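Local coordinates for protein Udp-n-acetylglucosamine pyrophosphorylase (Trypanosoma brucei, PDB 4BQH) that probably catalyses the formation of UDP-N-acetylglucosamine and diphosphate from UTP and N-acetylglucosamine 1-phosphate, at residues 188-192 with 204-208. Numbering follows the deposited sequence.
Sequences TQRFF and QVHFF. With SO4 (sulfate ion), chain D.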
loop_
_atom_site.group_PDB
_atom_site.type_symbol
_atom_site.label_atom_id
_atom_site.label_comp_id
_atom_site.label_asym_id
_atom_site.label_seq_id
_atom_site.Cartn_x
_atom_site.Cartn_y
_atom_site.Cartn_z
ATOM N N THR A 188 9.271 -8.597 12.418
ATOM C CA THR A 188 9.450 -7.416 11.557
ATOM C C THR A 188 10.309 -6.336 12.243
ATOM O O THR A 188 11.253 -5.804 11.651
ATOM C CB THR A 188 8.101 -6.844 11.068
ATOM O OG1 THR A 188 7.373 -7.876 10.367
ATOM C CG2 THR A 188 8.336 -5.639 10.096
ATOM N N GLN A 189 10.012 -6.043 13.503
ATOM C CA GLN A 189 10.808 -5.034 14.231
ATOM C C GLN A 189 12.257 -5.473 14.343
ATOM O O GLN A 189 13.160 -4.654 14.166
ATOM C CB GLN A 189 10.229 -4.788 15.609
ATOM C CG GLN A 189 8.855 -4.145 15.556
ATOM C CD GLN A 189 8.492 -3.484 16.849
ATOM O OE1 GLN A 189 9.263 -2.699 17.384
ATOM N NE2 GLN A 189 7.328 -3.806 17.369
ATOM N N ARG A 190 12.464 -6.764 14.616
ATOM C CA ARG A 190 13.822 -7.339 14.681
ATOM C C ARG A 190 14.604 -7.157 13.383
ATOM O O ARG A 190 15.764 -6.762 13.392
ATOM C CB ARG A 190 13.765 -8.821 15.040
ATOM C CG ARG A 190 13.704 -9.095 16.527
ATOM C CD ARG A 190 14.178 -10.525 16.780
ATOM N NE ARG A 190 14.173 -10.870 18.200
ATOM C CZ ARG A 190 15.190 -10.667 19.036
ATOM N NH1 ARG A 190 16.319 -10.101 18.614
ATOM N NH2 ARG A 190 15.071 -11.023 20.306
ATOM N N PHE A 191 13.967 -7.469 12.264
ATOM C CA PHE A 191 14.573 -7.284 10.943
ATOM C C PHE A 191 14.993 -5.824 10.725
ATOM O O PHE A 191 16.089 -5.572 10.255
ATOM C CB PHE A 191 13.573 -7.757 9.873
ATOM C CG PHE A 191 14.095 -7.741 8.459
ATOM C CD1 PHE A 191 15.023 -8.686 8.027
ATOM C CD2 PHE A 191 13.604 -6.809 7.534
ATOM C CE1 PHE A 191 15.467 -8.695 6.710
ATOM C CE2 PHE A 191 14.056 -6.807 6.212
ATOM C CZ PHE A 191 14.989 -7.752 5.799
ATOM N N PHE A 192 14.121 -4.861 11.054
ATOM C CA PHE A 192 14.480 -3.447 10.914
ATOM C C PHE A 192 15.671 -3.104 11.820
ATOM O O PHE A 192 16.626 -2.453 11.379
ATOM C CB PHE A 192 13.291 -2.512 11.217
ATOM C CG PHE A 192 12.430 -2.203 10.008
ATOM C CD1 PHE A 192 11.552 -3.155 9.495
ATOM C CD2 PHE A 192 12.505 -0.958 9.382
ATOM C CE1 PHE A 192 10.758 -2.865 8.372
ATOM C CE2 PHE A 192 11.716 -0.660 8.271
ATOM C CZ PHE A 192 10.852 -1.620 7.757
ATOM N N GLN A 204 11.444 7.860 13.204
ATOM C CA GLN A 204 10.461 8.071 12.127
ATOM C C GLN A 204 9.752 6.788 11.669
ATOM O O GLN A 204 8.956 6.839 10.738
ATOM C CB GLN A 204 11.077 8.778 10.918
ATOM C CG GLN A 204 11.872 7.867 9.985
ATOM C CD GLN A 204 12.657 8.633 8.936
ATOM O OE1 GLN A 204 13.880 8.762 9.057
ATOM N NE2 GLN A 204 11.962 9.195 7.920
ATOM N N VAL A 205 10.076 5.661 12.293
ATOM C CA VAL A 205 9.486 4.377 11.942
ATOM C C VAL A 205 8.534 3.905 13.028
ATOM O O VAL A 205 8.928 3.784 14.205
ATOM C CB VAL A 205 10.559 3.317 11.667
ATOM C CG1 VAL A 205 9.885 2.011 11.243
ATOM C CG2 VAL A 205 11.495 3.838 10.571
ATOM N N HIS A 206 7.291 3.626 12.638
ATOM C CA HIS A 206 6.238 3.302 13.594
ATOM C C HIS A 206 5.653 1.985 13.210
ATOM O O HIS A 206 5.047 1.864 12.140
ATOM C CB HIS A 206 5.151 4.389 13.575
ATOM C CG HIS A 206 5.691 5.802 13.724
ATOM N ND1 HIS A 206 5.740 6.433 14.906
ATOM C CD2 HIS A 206 6.220 6.690 12.788
ATOM C CE1 HIS A 206 6.275 7.669 14.750
ATOM N NE2 HIS A 206 6.574 7.826 13.451
ATOM N N PHE A 207 5.831 0.980 14.054
ATOM C CA PHE A 207 5.247 -0.337 13.791
ATOM C C PHE A 207 3.900 -0.439 14.487
ATOM O O PHE A 207 3.768 -0.090 15.657
ATOM C CB PHE A 207 6.162 -1.437 14.319
ATOM C CG PHE A 207 7.518 -1.432 13.700
ATOM C CD1 PHE A 207 7.747 -2.051 12.475
ATOM C CD2 PHE A 207 8.574 -0.791 14.351
ATOM C CE1 PHE A 207 9.023 -2.022 11.910
ATOM C CE2 PHE A 207 9.837 -0.764 13.804
ATOM C CZ PHE A 207 10.060 -1.382 12.575
ATOM N N PHE A 208 2.890 -0.913 13.774
ATOM C CA PHE A 208 1.566 -1.031 14.359
ATOM C C PHE A 208 0.849 -2.225 13.768
ATOM O O PHE A 208 0.750 -2.349 12.553
ATOM C CB PHE A 208 0.753 0.288 14.233
ATOM C CG PHE A 208 0.326 0.655 12.832
ATOM C CD1 PHE A 208 1.270 0.970 11.825
ATOM C CD2 PHE A 208 -1.037 0.744 12.528
ATOM C CE1 PHE A 208 0.844 1.323 10.544
ATOM C CE2 PHE A 208 -1.473 1.117 11.252
ATOM C CZ PHE A 208 -0.528 1.405 10.264
HETATM S S SO4 D . 4.593 5.902 18.285
HETATM O O1 SO4 D . 5.008 4.958 17.228
HETATM O O2 SO4 D . 3.492 5.329 19.104
HETATM O O3 SO4 D . 4.127 7.150 17.651
HETATM O O4 SO4 D . 5.733 6.129 19.210
#
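Helix 185-194 and strand 205-209 are the second and third elements of a beta-alpha-beta unit that opens with strand 175-180, consistent with the Rossmann-like sheet of the GT-A clan to which this pyrophosphorylase belongs. Across the sampled segments the helix runs nearly antiparallel to the strand, at 161°, with the axes 10.4 Å apart, as expected where a crossover helix lies over the parallel strand that follows it. No hydrogen bond joins residues 188-192 to residues 204-208; the interface is made by side chains, and F207 is its centre. From the strand its ring reaches between Q189 and F192, which lie one helical turn apart. On one face of the ring sits the aliphatic part of Q189: CG stands 3.6 Å from the F207 centroid and 17° off the ring normal, a CH-pi contact, while the amide NE2 is held by D185 on the same helix. Toward F192, F207 instead presents its edge, giving a T-shaped pair with centroids 5.1 Å apart and planes at 80°. F192 also meets F148 and F198 edge-to-face, so the pair belongs to a larger aromatic cluster between the helix and its surroundings. V205, two residues before F207 and thus on the same side of the strand, adds its CG1 at 4.4 Å from F192 CD2. The intervening H206 is out of reach of residues 188-192 and binds a sulfate, probably from the crystallisation liquor, which R249 and H267 also hold: H206 ND1 donates to sulfate O1 at 2.8 Å.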